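GCN5-related N-acetyltransferase (Kribbella flavida, PDB 4H89) is a putative acyltransferase of the GCN5-related family, which probably transfers an acetyl group from acetyl-coenzyme A to an amine of an unidentified acceptor. Local coordinates at residues A[17-22]-A[46-51]; A[61-66]-A[107-112]; A[74-79]-A[92-97]; A[88-93]-A[111-116]; A[124-129]-A[166-171]. One frame throughout, in Å; residues are numbered along the deposited sequence. Where two conformers were deposited one is given.

Contact 1 (A[17-22]-A[46-51]); sequences ADWPAI and QARSLW
The two helices that follow the first strand of the GNAT fold, 19-32 and 44-51, meet here through their side chains, and the centrepiece is the indole of Trp19. Its CG stands anti to the backbone N (chi1 171°), which swings the ring out from its own helix and across to the other. Arg48 lies on one face of this ring. Its CB sits over the rim, 3.5 Å from Trp19 CE2, and its CG stands 3.6 Å from the centroid of the five-membered ring of Trp19, only 2° off the normal, a nearly ideal CH-pi contact. The aliphatic part of Arg48 supplies the contact, while a bend at chi3 turns the guanidinium away, its plane 51° from that of the indole. The benzo end of Trp19 slides in beside the second helix: CH2 is 4.0 Å from Ala47 CB, and CZ2 comes within 3.4 Å of Arg48 N. Toward the sheet, Trp19 CZ3 lies 3.8 Å from Trp51 CB, and Trp51 NE1 donates a hydrogen bond to Ser75 OG, which holds that indole in place. Ile22 crosses Trp51 at about a right angle, with Ile22 CG2 3.9 Å from Trp51 CD1.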
# COMPACT_ATOMS: atom_id res chain seq x y z
N ALA A 17 -25.01 -10.07 -7.05
CA ALA A 17 -25.16 -10.94 -8.19
C ALA A 17 -24.22 -10.66 -9.35
O ALA A 17 -24.09 -11.53 -10.23
CB ALA A 17 -26.60 -10.91 -8.67
N ASP A 18 -23.56 -9.48 -9.39
CA ASP A 18 -22.57 -9.19 -10.45
C ASP A 18 -21.24 -9.90 -10.23
O ASP A 18 -20.44 -9.97 -11.15
CB ASP A 18 -22.33 -7.68 -10.49
CG ASP A 18 -23.54 -6.90 -10.90
OD1 ASP A 18 -24.31 -7.34 -11.75
OD2 ASP A 18 -23.66 -5.74 -10.41
N TRP A 19 -20.97 -10.38 -9.01
CA TRP A 19 -19.62 -10.91 -8.71
C TRP A 19 -19.18 -12.05 -9.65
O TRP A 19 -18.04 -12.04 -10.10
CB TRP A 19 -19.46 -11.28 -7.22
CG TRP A 19 -18.20 -12.01 -6.95
CD1 TRP A 19 -18.07 -13.34 -6.64
CD2 TRP A 19 -16.85 -11.52 -7.14
NE1 TRP A 19 -16.76 -13.67 -6.57
CE2 TRP A 19 -15.99 -12.56 -6.84
CE3 TRP A 19 -16.31 -10.28 -7.46
CZ2 TRP A 19 -14.62 -12.43 -6.91
CZ3 TRP A 19 -14.94 -10.13 -7.53
CH2 TRP A 19 -14.11 -11.22 -7.25
N PRO A 20 -20.06 -13.01 -9.98
CA PRO A 20 -19.62 -14.05 -10.91
C PRO A 20 -19.16 -13.58 -12.24
O PRO A 20 -18.32 -14.23 -12.84
CB PRO A 20 -20.85 -14.97 -11.00
CG PRO A 20 -21.55 -14.78 -9.70
CD PRO A 20 -21.39 -13.32 -9.43
N ALA A 21 -19.65 -12.43 -12.72
CA ALA A 21 -19.19 -11.86 -13.98
C ALA A 21 -17.88 -11.13 -13.82
O ALA A 21 -17.10 -11.02 -14.77
CB ALA A 21 -20.25 -10.91 -14.51
N ILE A 22 -17.59 -10.62 -12.63
CA ILE A 22 -16.34 -9.89 -12.35
C ILE A 22 -15.15 -10.81 -12.11
O ILE A 22 -14.03 -10.54 -12.53
CB ILE A 22 -16.54 -8.95 -11.12
CG1 ILE A 22 -17.66 -7.96 -11.41
CG2 ILE A 22 -15.22 -8.24 -10.77
CD1 ILE A 22 -18.13 -7.23 -10.18
N GLN A 46 -11.83 -15.02 -1.33
CA GLN A 46 -10.85 -14.03 -0.95
C GLN A 46 -10.84 -12.89 -1.99
O GLN A 46 -10.75 -11.72 -1.59
CB GLN A 46 -9.46 -14.62 -0.84
CG GLN A 46 -9.22 -15.50 0.41
CD GLN A 46 -7.84 -16.08 0.37
OE1 GLN A 46 -7.48 -16.78 -0.56
NE2 GLN A 46 -7.04 -15.75 1.35
N ALA A 47 -10.88 -13.21 -3.27
CA ALA A 47 -10.95 -12.19 -4.28
C ALA A 47 -12.22 -11.35 -4.12
O ALA A 47 -12.16 -10.11 -4.22
CB ALA A 47 -10.81 -12.80 -5.67
N ARG A 48 -13.35 -11.98 -3.81
CA ARG A 48 -14.57 -11.27 -3.64
C ARG A 48 -14.48 -10.28 -2.45
O ARG A 48 -14.93 -9.13 -2.54
CB ARG A 48 -15.69 -12.25 -3.40
CG ARG A 48 -17.05 -11.60 -3.33
CD ARG A 48 -18.15 -12.58 -3.01
NE ARG A 48 -17.87 -13.32 -1.77
CZ ARG A 48 -18.46 -14.45 -1.43
NH1 ARG A 48 -19.42 -14.98 -2.18
NH2 ARG A 48 -18.06 -15.05 -0.33
N SER A 49 -13.90 -10.74 -1.34
CA SER A 49 -13.71 -9.87 -0.18
C SER A 49 -12.84 -8.66 -0.49
O SER A 49 -13.09 -7.55 0.04
CB SER A 49 -13.13 -10.65 0.98
OG SER A 49 -14.17 -11.45 1.53
N LEU A 50 -11.81 -8.84 -1.32
CA LEU A 50 -10.93 -7.75 -1.65
C LEU A 50 -11.62 -6.77 -2.58
O LEU A 50 -11.36 -5.57 -2.50
CB LEU A 50 -9.66 -8.27 -2.31
CG LEU A 50 -8.65 -8.94 -1.37
CD1 LEU A 50 -7.37 -9.20 -2.16
CD2 LEU A 50 -8.33 -8.11 -0.12
N TRP A 51 -12.53 -7.26 -3.42
CA TRP A 51 -13.11 -6.44 -4.48
C TRP A 51 -14.47 -5.79 -4.19
O TRP A 51 -14.68 -4.61 -4.47
CB TRP A 51 -13.20 -7.28 -5.78
CG TRP A 51 -13.49 -6.39 -6.93
CD1 TRP A 51 -14.68 -6.16 -7.50
CD2 TRP A 51 -12.54 -5.58 -7.59
NE1 TRP A 51 -14.55 -5.19 -8.47
CE2 TRP A 51 -13.23 -4.83 -8.55
CE3 TRP A 51 -11.16 -5.40 -7.45
CZ2 TRP A 51 -12.59 -3.93 -9.40
CZ3 TRP A 51 -10.52 -4.49 -8.29
CH2 TRP A 51 -11.24 -3.76 -9.23

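Contact 2 (A[61-66]-A[107-112]); sequences RTTVAV and RALCQD
This is a strand-to-helix contact with a polar end, on one face of the central sheet: segment 107-112 of helix 105-119 runs at 145° to strand 61-66, N-to-C directions compared. Apolar packing is limited to Leu109 CD2 and Ala65 CB, 4.0 Å apart; the same methyl, Leu109 CD2, also lies against the hydroxyl of Thr63, 3.6 Å from OG1. At the other end, the extended chain of Arg61 carries its guanidinium to Asp112 in a salt bridge, NH1 of Arg61 to OD2 of Asp112 at 2.9 Å. The bond is bent (147° at the hydrogen) and uses the syn lone pair of OD2. Thr63 CG2 lies over the centre of the guanidinium, 3.3 Å above its plane. One water joins Arg61 NH2 to Asp112 OD1, and a second links Thr63 OG1, Leu109 O and Asp112 OD2. An alanine here in place of Asp112 takes away the salt bridge and the water ligands OD1 and OD2, and would probably loosen this polar end. Because Arg61 NE also pairs with Asp13, its positive charge lies between two carboxylates, which would tend to keep both ionised.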
# COMPACT_ATOMS: atom_id res chain seq x y z
N ARG A 61 -16.79 1.94 -2.21
CA ARG A 61 -17.82 1.62 -3.19
C ARG A 61 -17.25 0.70 -4.24
O ARG A 61 -16.05 0.77 -4.52
CB ARG A 61 -18.35 2.93 -3.80
CG ARG A 61 -19.36 2.81 -4.95
CD ARG A 61 -19.92 4.20 -5.22
NE ARG A 61 -20.84 4.23 -6.34
CZ ARG A 61 -20.61 4.79 -7.52
NH1 ARG A 61 -19.47 5.37 -7.77
NH2 ARG A 61 -21.55 4.74 -8.41
N THR A 62 -18.11 -0.16 -4.79
CA THR A 62 -17.74 -0.98 -5.96
C THR A 62 -18.78 -0.73 -7.01
O THR A 62 -19.99 -0.72 -6.72
CB THR A 62 -17.66 -2.45 -5.57
OG1 THR A 62 -16.76 -2.60 -4.48
CG2 THR A 62 -17.25 -3.34 -6.75
N THR A 63 -18.33 -0.54 -8.25
CA THR A 63 -19.18 -0.31 -9.39
C THR A 63 -18.97 -1.34 -10.47
O THR A 63 -17.94 -2.02 -10.48
CB THR A 63 -18.92 1.06 -10.02
OG1 THR A 63 -17.58 1.11 -10.48
CG2 THR A 63 -19.16 2.17 -9.01
N VAL A 64 -19.95 -1.41 -11.36
CA VAL A 64 -19.81 -2.15 -12.63
C VAL A 64 -20.14 -1.21 -13.77
O VAL A 64 -20.97 -0.31 -13.63
CB VAL A 64 -20.65 -3.43 -12.72
CG1 VAL A 64 -20.10 -4.50 -11.83
CG2 VAL A 64 -22.11 -3.14 -12.44
N ALA A 65 -19.50 -1.47 -14.91
CA ALA A 65 -19.90 -0.88 -16.19
C ALA A 65 -20.69 -1.98 -16.92
O ALA A 65 -20.20 -3.11 -17.04
CB ALA A 65 -18.70 -0.54 -16.99
N VAL A 66 -21.88 -1.65 -17.39
CA VAL A 66 -22.76 -2.55 -18.04
C VAL A 66 -23.24 -2.02 -19.36
O VAL A 66 -23.38 -0.83 -19.56
CB VAL A 66 -23.98 -2.88 -17.17
CG1 VAL A 66 -23.61 -3.70 -15.94
CG2 VAL A 66 -24.82 -1.67 -16.83
N ARG A 107 -12.38 4.64 -19.07
CA ARG A 107 -12.63 6.05 -18.87
C ARG A 107 -13.91 6.28 -18.08
O ARG A 107 -13.94 7.10 -17.16
CB ARG A 107 -12.73 6.79 -20.20
CG ARG A 107 -12.82 8.30 -20.04
CD ARG A 107 -13.71 9.00 -21.08
NE ARG A 107 -15.08 8.46 -21.11
CZ ARG A 107 -16.08 8.78 -20.27
NH1 ARG A 107 -15.93 9.65 -19.28
NH2 ARG A 107 -17.24 8.20 -20.44
N ALA A 108 -14.97 5.57 -18.43
CA ALA A 108 -16.22 5.74 -17.77
C ALA A 108 -16.11 5.37 -16.30
O ALA A 108 -16.62 6.07 -15.42
CB ALA A 108 -17.28 4.92 -18.45
N LEU A 109 -15.47 4.24 -16.02
CA LEU A 109 -15.32 3.81 -14.62
C LEU A 109 -14.51 4.83 -13.83
O LEU A 109 -14.85 5.12 -12.68
CB LEU A 109 -14.66 2.43 -14.57
CG LEU A 109 -15.47 1.22 -15.00
CD1 LEU A 109 -14.53 0.04 -15.19
CD2 LEU A 109 -16.52 0.93 -13.95
N CYS A 110 -13.42 5.33 -14.40
CA CYS A 110 -12.59 6.25 -13.65
C CYS A 110 -13.25 7.61 -13.49
O CYS A 110 -13.13 8.21 -12.42
CB CYS A 110 -11.22 6.38 -14.31
SG CYS A 110 -10.01 7.28 -13.30
N GLN A 111 -13.91 8.11 -14.51
CA GLN A 111 -14.63 9.37 -14.34
C GLN A 111 -15.69 9.26 -13.26
O GLN A 111 -15.87 10.15 -12.44
CB GLN A 111 -15.25 9.83 -15.65
CG GLN A 111 -15.91 11.21 -15.54
CD GLN A 111 -14.90 12.29 -15.20
OE1 GLN A 111 -13.92 12.43 -15.90
NE2 GLN A 111 -15.06 12.96 -14.07
N ASP A 112 -16.43 8.16 -13.27
CA ASP A 112 -17.44 7.92 -12.25
C ASP A 112 -16.79 7.89 -10.85
O ASP A 112 -17.33 8.43 -9.89
CB ASP A 112 -18.20 6.62 -12.52
CG ASP A 112 -19.19 6.32 -11.42
OD1 ASP A 112 -20.33 6.86 -11.46
OD2 ASP A 112 -18.78 5.57 -10.53
O HOH W 1 -22.66 5.65 -11.07
O HOH W 2 -16.74 3.75 -10.99

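Contact 3 (A[74-79]-A[92-97]); sequences GSANMY and ASFMVA
Strands 74-79 and 92-96 run antiparallel, 174° between their directions, with Ser75-Met95 and Asn77-Ser93 as hydrogen-bonded pairs and Gly74-Val96, Ala76-Phe94 and Met78-Ala92 as non-hydrogen-bonded ones. The bond from Ser75 N to Met95 O, 2.8 Å, runs nearly along the C=O axis. At Gly74 the strands come so close that a CB would run into Met95 O. One face carries Ala76, Met78, Ala92 and Phe94. Here Ala76 CB touches the ring of Phe94 at CD1, 3.6 Å away. Met78 CB meets Ala92 CB at 4.1 Å; helix 105-119 packs over this side. Ser75, Asn77, Ser93 and Met95 point to the other face. There Asn77 holds its CG in the crowded position between backbone N and carbonyl carbon (chi1 75°), bringing OD1 to 3.5 Å from Ser93 CB, while its ND2 bonds to Trp51 O. Tyr79, its CG likewise between backbone N and carbonyl carbon (chi1 40°), brings its OH to Ser93 OG, 3.2 Å away, in a hydrogen bond. The pairing is that of the hairpin at the middle of the GNAT sheet, whose second strand leads toward the loop that in relatives binds the coenzyme A pyrophosphate.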
# COMPACT_ATOMS: atom_id res chain seq x y z
N GLY A 74 -16.89 -4.38 -17.05
CA GLY A 74 -15.79 -3.93 -16.23
C GLY A 74 -16.28 -3.58 -14.83
O GLY A 74 -17.49 -3.55 -14.57
N SER A 75 -15.33 -3.32 -13.94
CA SER A 75 -15.69 -3.02 -12.57
C SER A 75 -14.62 -2.15 -11.94
O SER A 75 -13.45 -2.17 -12.35
CB SER A 75 -15.88 -4.34 -11.80
OG SER A 75 -16.28 -4.13 -10.46
N ALA A 76 -15.00 -1.37 -10.92
CA ALA A 76 -14.04 -0.55 -10.19
C ALA A 76 -14.36 -0.69 -8.70
O ALA A 76 -15.52 -0.87 -8.31
CB ALA A 76 -14.12 0.90 -10.57
N ASN A 77 -13.35 -0.54 -7.88
CA ASN A 77 -13.64 -0.32 -6.49
C ASN A 77 -12.78 0.83 -6.00
O ASN A 77 -11.73 1.15 -6.57
CB ASN A 77 -13.50 -1.58 -5.66
CG ASN A 77 -12.08 -1.95 -5.41
OD1 ASN A 77 -11.16 -1.30 -5.95
ND2 ASN A 77 -11.87 -2.93 -4.62
N MSE A 78 -13.29 1.50 -4.97
CA MSE A 78 -12.79 2.79 -4.52
C MSE A 78 -12.95 2.84 -3.01
O MSE A 78 -13.92 2.31 -2.46
CB MSE A 78 -13.48 3.93 -5.29
CG MSE A 78 -15.02 3.97 -5.06
SE MSE A 78 -15.96 4.59 -6.67
CE MSE A 78 -15.68 3.13 -7.66
N TYR A 79 -12.03 3.54 -2.35
CA TYR A 79 -11.92 3.41 -0.89
C TYR A 79 -10.89 4.44 -0.41
O TYR A 79 -10.12 4.92 -1.21
CB TYR A 79 -11.44 1.95 -0.53
CG TYR A 79 -10.37 1.45 -1.48
CD1 TYR A 79 -9.02 1.77 -1.33
CD2 TYR A 79 -10.72 0.69 -2.56
CE1 TYR A 79 -8.06 1.37 -2.27
CE2 TYR A 79 -9.78 0.27 -3.49
CZ TYR A 79 -8.47 0.60 -3.36
OH TYR A 79 -7.59 0.16 -4.33
N ALA A 92 -8.34 3.68 -5.92
CA ALA A 92 -9.23 2.84 -6.65
C ALA A 92 -8.44 1.86 -7.48
O ALA A 92 -7.25 2.06 -7.77
CB ALA A 92 -10.12 3.68 -7.57
N SER A 93 -9.12 0.80 -7.88
CA SER A 93 -8.66 -0.19 -8.83
C SER A 93 -9.72 -0.44 -9.89
O SER A 93 -10.90 -0.28 -9.63
CB SER A 93 -8.38 -1.52 -8.10
OG SER A 93 -7.40 -1.37 -7.09
N PHE A 94 -9.25 -0.83 -11.08
CA PHE A 94 -10.11 -1.01 -12.25
C PHE A 94 -9.82 -2.31 -12.95
O PHE A 94 -8.66 -2.70 -13.08
CB PHE A 94 -9.88 0.15 -13.26
CG PHE A 94 -10.12 1.49 -12.65
CD1 PHE A 94 -11.38 2.04 -12.62
CD2 PHE A 94 -9.10 2.18 -12.01
CE1 PHE A 94 -11.62 3.24 -11.97
CE2 PHE A 94 -9.34 3.38 -11.36
CZ PHE A 94 -10.59 3.94 -11.38
N MSE A 95 -10.89 -2.95 -13.42
CA MSE A 95 -10.77 -4.13 -14.28
C MSE A 95 -11.74 -4.00 -15.39
O MSE A 95 -12.91 -3.80 -15.19
CB MSE A 95 -11.09 -5.40 -13.51
CG MSE A 95 -10.16 -5.47 -12.32
SE MSE A 95 -10.31 -7.24 -11.57
CE MSE A 95 -8.41 -7.53 -11.24
N VAL A 96 -11.23 -4.13 -16.59
CA VAL A 96 -12.06 -4.11 -17.80
C VAL A 96 -11.90 -5.45 -18.54
O VAL A 96 -10.79 -5.91 -18.77
CB VAL A 96 -11.64 -2.96 -18.72
CG1 VAL A 96 -12.43 -2.97 -20.02
CG2 VAL A 96 -11.82 -1.61 -18.01
N ALA A 97 -13.01 -6.04 -18.93
CA ALA A 97 -12.99 -7.28 -19.71
C ALA A 97 -12.16 -7.13 -20.96
O ALA A 97 -12.25 -6.13 -21.63
CB ALA A 97 -14.42 -7.67 -20.09

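Contact 4 (A[88-93]-A[111-116]); sequences HVASAS and QDMIDW
The indole of Trp116 has the carbonyl oxygen of Met113, one helical turn earlier, in plane at its edge, and its CZ3 approaches Ala90 CB obliquely at 4.5 Å. Around it, outside the contact, the ring of Phe122 meets the indole, and Arg61 and Met78 pack against it. The other flat pair lies on the helix itself. Gln111 NE2 donates to Asp115 OD1 at 2.9 Å; the acceptor lies in the plane of the Gln111 amide, but the donor comes from above the Asp115 carboxylate, 36° out of its plane.

The contact with the strand is carried by Met113, a selenomethionine in this crystal. Its CG is anti to the backbone N, which sends the chain from the helix toward the sheet, and a bend at chi2 (-86°) turns the tip along the strand. CG of Met113 thus rests 3.7 Å from Ala92 CB, and SE of Met113 stays 4.0 Å from the same methyl. Further along, Met113 CE reaches Ala90 CB at 3.9 Å and Ser91 O at 3.8 Å. The two small alanines let the long flexible chain lie close on the strand, with no hydrogen bond between the segments.

Helical segment 111-116 runs nearly antiparallel to strand segment 89-93 (158°), and helix 105-119 is the connecting helix of a beta-alpha-beta crossover to strand 124-131, where Met113 also touches Ile125.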
# COMPACT_ATOMS: atom_id res chain seq x y z
N HIS A 88 -8.34 11.05 3.86
CA HIS A 88 -8.83 12.06 2.95
C HIS A 88 -8.31 11.90 1.51
O HIS A 88 -8.71 12.65 0.63
CB HIS A 88 -8.45 13.46 3.47
CG HIS A 88 -7.00 13.64 3.64
ND1 HIS A 88 -6.31 13.06 4.68
CD2 HIS A 88 -6.09 14.24 2.86
CE1 HIS A 88 -5.03 13.32 4.56
NE2 HIS A 88 -4.87 14.04 3.45
N VAL A 89 -7.45 10.89 1.31
CA VAL A 89 -6.98 10.56 -0.01
C VAL A 89 -7.65 9.23 -0.40
O VAL A 89 -7.49 8.24 0.31
CB VAL A 89 -5.45 10.40 -0.04
CG1 VAL A 89 -4.98 10.08 -1.45
CG2 VAL A 89 -4.74 11.64 0.47
N ALA A 90 -8.38 9.23 -1.51
CA ALA A 90 -9.02 8.02 -2.03
C ALA A 90 -8.04 7.27 -2.91
O ALA A 90 -7.04 7.80 -3.36
CB ALA A 90 -10.21 8.44 -2.88
N SER A 91 -8.37 6.00 -3.16
CA SER A 91 -7.72 5.24 -4.23
C SER A 91 -8.75 4.36 -4.87
O SER A 91 -9.92 4.34 -4.47
CB SER A 91 -6.60 4.42 -3.63
OG SER A 91 -5.81 3.78 -4.64
N ALA A 92 -8.34 3.68 -5.92
CA ALA A 92 -9.23 2.84 -6.65
C ALA A 92 -8.44 1.86 -7.48
O ALA A 92 -7.25 2.06 -7.77
CB ALA A 92 -10.12 3.68 -7.57
N SER A 93 -9.12 0.80 -7.88
CA SER A 93 -8.66 -0.19 -8.83
C SER A 93 -9.72 -0.44 -9.89
O SER A 93 -10.90 -0.28 -9.63
CB SER A 93 -8.38 -1.52 -8.10
OG SER A 93 -7.40 -1.37 -7.09
N GLN A 111 -13.91 8.11 -14.51
CA GLN A 111 -14.63 9.37 -14.34
C GLN A 111 -15.69 9.26 -13.26
O GLN A 111 -15.87 10.15 -12.44
CB GLN A 111 -15.25 9.83 -15.65
CG GLN A 111 -15.91 11.21 -15.54
CD GLN A 111 -14.90 12.29 -15.20
OE1 GLN A 111 -13.92 12.43 -15.90
NE2 GLN A 111 -15.06 12.96 -14.07
N ASP A 112 -16.43 8.16 -13.27
CA ASP A 112 -17.44 7.92 -12.25
C ASP A 112 -16.79 7.89 -10.85
O ASP A 112 -17.33 8.43 -9.89
CB ASP A 112 -18.20 6.62 -12.52
CG ASP A 112 -19.19 6.32 -11.42
OD1 ASP A 112 -20.33 6.86 -11.46
OD2 ASP A 112 -18.78 5.57 -10.53
N MSE A 113 -15.62 7.26 -10.74
CA MSE A 113 -14.89 7.21 -9.48
C MSE A 113 -14.45 8.62 -9.03
O MSE A 113 -14.58 8.96 -7.84
CB MSE A 113 -13.70 6.25 -9.65
CG MSE A 113 -12.84 6.06 -8.41
SE MSE A 113 -11.47 7.37 -8.20
CE MSE A 113 -11.43 7.31 -6.37
N ILE A 114 -13.98 9.44 -9.95
CA ILE A 114 -13.57 10.80 -9.61
C ILE A 114 -14.77 11.58 -9.13
O ILE A 114 -14.67 12.33 -8.14
CB ILE A 114 -12.96 11.49 -10.88
CG1 ILE A 114 -11.60 10.90 -11.21
CG2 ILE A 114 -12.85 13.02 -10.69
CD1 ILE A 114 -11.07 11.21 -12.60
N ASP A 115 -15.90 11.43 -9.79
CA ASP A 115 -17.13 12.14 -9.39
C ASP A 115 -17.57 11.70 -7.99
O ASP A 115 -17.92 12.53 -7.11
CB ASP A 115 -18.27 11.94 -10.38
CG ASP A 115 -17.98 12.52 -11.77
OD1 ASP A 115 -16.99 13.24 -11.94
OD2 ASP A 115 -18.76 12.18 -12.68
N TRP A 116 -17.49 10.40 -7.73
CA TRP A 116 -17.81 9.87 -6.42
C TRP A 116 -16.89 10.43 -5.36
O TRP A 116 -17.34 10.86 -4.30
CB TRP A 116 -17.71 8.32 -6.46
CG TRP A 116 -17.73 7.65 -5.11
CD1 TRP A 116 -18.84 7.30 -4.40
CD2 TRP A 116 -16.60 7.28 -4.32
NE1 TRP A 116 -18.47 6.72 -3.21
CE2 TRP A 116 -17.10 6.71 -3.12
CE3 TRP A 116 -15.22 7.36 -4.50
CZ2 TRP A 116 -16.27 6.18 -2.13
CZ3 TRP A 116 -14.37 6.88 -3.49
CH2 TRP A 116 -14.90 6.28 -2.33

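Contact 5 (A[124-129]-A[166-171]); sequences AIQFNA and LHVMHR
His170 and Gln126 both hold CG anti to the backbone N (chi1 174° and 178°), so that the two side chains rise from one face of the sheet. The ring of His170 reaches back to Ala124, NE2 of His170 lying 3.4 Å from Ala124 CB, and its CD2 comes within 3.6 Å of Ile125 O. A serine here in place of His170 removes this ring and would probably loosen the packing on Ala124 and on Val152 of the second subunit. Gln126 extends onward until NE2 is 4.1 Å from Val168 CG1. On the face of Phe127 and Met169, the two CB atoms meet at 4.3 Å, and the Phe127 ring stacks on Phe146. Four backbone bonds tie the strands; Phe127 N approaches Met169 O, 2.8 Å away, from above the carbonyl plane rather than along a lone pair. At the corner, a water donates to both Asn128 O and Leu166 O. Strand 164-172 thus inserts between 124-131 and 147-155, the order characteristic of the C-terminal half of the GNAT fold.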
# COMPACT_ATOMS: atom_id res chain seq x y z
N ALA A 124 -8.13 14.22 -2.57
CA ALA A 124 -7.24 13.76 -3.62
C ALA A 124 -7.50 12.29 -3.85
O ALA A 124 -8.20 11.65 -3.10
CB ALA A 124 -5.80 14.00 -3.22
N ILE A 125 -6.89 11.81 -4.93
CA ILE A 125 -6.88 10.40 -5.29
C ILE A 125 -5.44 9.99 -5.59
O ILE A 125 -4.71 10.71 -6.24
CB ILE A 125 -7.72 10.12 -6.55
CG1 ILE A 125 -9.12 10.70 -6.43
CG2 ILE A 125 -7.83 8.62 -6.81
CD1 ILE A 125 -9.89 10.79 -7.74
N GLN A 126 -5.05 8.82 -5.12
CA GLN A 126 -3.71 8.29 -5.34
C GLN A 126 -3.82 6.87 -5.87
O GLN A 126 -4.60 6.07 -5.34
CB GLN A 126 -2.97 8.29 -4.00
CG GLN A 126 -1.58 7.72 -4.01
CD GLN A 126 -0.87 7.90 -2.71
OE1 GLN A 126 -1.14 8.86 -1.95
NE2 GLN A 126 0.07 7.02 -2.45
N PHE A 127 -3.02 6.55 -6.89
CA PHE A 127 -2.81 5.16 -7.34
C PHE A 127 -1.38 4.80 -6.92
O PHE A 127 -0.43 5.44 -7.35
CB PHE A 127 -2.98 5.03 -8.87
CG PHE A 127 -4.33 5.39 -9.38
CD1 PHE A 127 -5.48 5.37 -8.56
CD2 PHE A 127 -4.48 5.81 -10.68
CE1 PHE A 127 -6.75 5.67 -9.09
CE2 PHE A 127 -5.71 6.10 -11.23
CZ PHE A 127 -6.86 6.06 -10.43
N ASN A 128 -1.25 3.77 -6.08
CA ASN A 128 0.02 3.46 -5.49
C ASN A 128 1.02 2.82 -6.42
O ASN A 128 2.23 2.92 -6.18
CB ASN A 128 -0.21 2.56 -4.29
CG ASN A 128 -1.16 3.19 -3.34
OD1 ASN A 128 -0.86 4.29 -2.84
ND2 ASN A 128 -2.40 2.62 -3.23
N ALA A 129 0.52 2.12 -7.44
CA ALA A 129 1.37 1.31 -8.28
C ALA A 129 0.75 1.11 -9.63
O ALA A 129 -0.21 0.35 -9.81
CB ALA A 129 1.60 -0.04 -7.63
N LEU A 166 7.17 0.98 -11.20
CA LEU A 166 5.83 1.22 -10.73
C LEU A 166 5.66 2.73 -10.42
O LEU A 166 6.32 3.24 -9.53
CB LEU A 166 5.54 0.39 -9.47
CG LEU A 166 5.38 -1.13 -9.66
CD1 LEU A 166 5.17 -1.77 -8.29
CD2 LEU A 166 4.22 -1.46 -10.62
N HIS A 167 4.79 3.41 -11.17
CA HIS A 167 4.51 4.80 -10.93
C HIS A 167 3.61 4.91 -9.70
O HIS A 167 2.70 4.09 -9.52
CB HIS A 167 3.71 5.40 -12.06
CG HIS A 167 4.35 5.44 -13.39
ND1 HIS A 167 5.62 5.89 -13.67
CD2 HIS A 167 3.78 5.14 -14.57
CE1 HIS A 167 5.79 5.84 -14.98
NE2 HIS A 167 4.69 5.38 -15.54
N VAL A 168 3.80 5.99 -8.95
CA VAL A 168 2.80 6.46 -8.01
C VAL A 168 2.13 7.64 -8.70
O VAL A 168 2.83 8.52 -9.17
CB VAL A 168 3.48 6.93 -6.70
CG1 VAL A 168 2.42 7.48 -5.74
CG2 VAL A 168 4.24 5.75 -6.10
N MSE A 169 0.81 7.64 -8.80
CA MSE A 169 0.08 8.66 -9.51
C MSE A 169 -0.90 9.34 -8.56
O MSE A 169 -1.37 8.75 -7.60
CB MSE A 169 -0.67 8.15 -10.70
CG MSE A 169 0.28 7.44 -11.67
SE MSE A 169 -0.44 7.00 -13.42
CE MSE A 169 -0.55 8.71 -14.30
N HIS A 170 -1.20 10.61 -8.84
CA HIS A 170 -1.99 11.42 -7.93
C HIS A 170 -2.77 12.46 -8.68
O HIS A 170 -2.34 12.97 -9.71
CB HIS A 170 -1.03 12.11 -6.97
CG HIS A 170 -1.67 13.11 -6.04
ND1 HIS A 170 -1.72 14.44 -6.35
CD2 HIS A 170 -2.25 12.98 -4.82
CE1 HIS A 170 -2.29 15.09 -5.36
NE2 HIS A 170 -2.59 14.24 -4.42
N ARG A 171 -3.96 12.78 -8.17
CA ARG A 171 -4.83 13.84 -8.71
C ARG A 171 -5.42 14.57 -7.51
O ARG A 171 -5.97 13.91 -6.63
CB ARG A 171 -5.98 13.15 -9.48
CG ARG A 171 -6.87 14.07 -10.26
CD ARG A 171 -8.08 13.32 -10.73
NE ARG A 171 -8.79 13.99 -11.82
CZ ARG A 171 -9.57 15.03 -11.67
NH1 ARG A 171 -9.72 15.65 -10.51
NH2 ARG A 171 -10.22 15.47 -12.72
O HOH W 3 4.90 2.35 -6.77

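Along the chain, contact 1 closes first. Contact 3 lies between the two segments of contact 2, contact 4 starts on strand 89-96 and ends on the helix of contact 2, and contact 5 comes last. Contacts 2 to 5 reach one mixed sheet, while contact 1 joins two helices stacked on it, its Trp51 bonding through NE1 to Ser75 of contact 3. Contacts 2 and 4 share helix 105-119, their centres about 10 Å apart, and contacts 3 and 4 share strand 89-96. Contact 5 lies about 24 Å from contact 1, centre to centre, on the opposite side of the chain's centre. Contacts 4 and 5 touch the second subunit, so the sheet from strand 89-96 onward faces it.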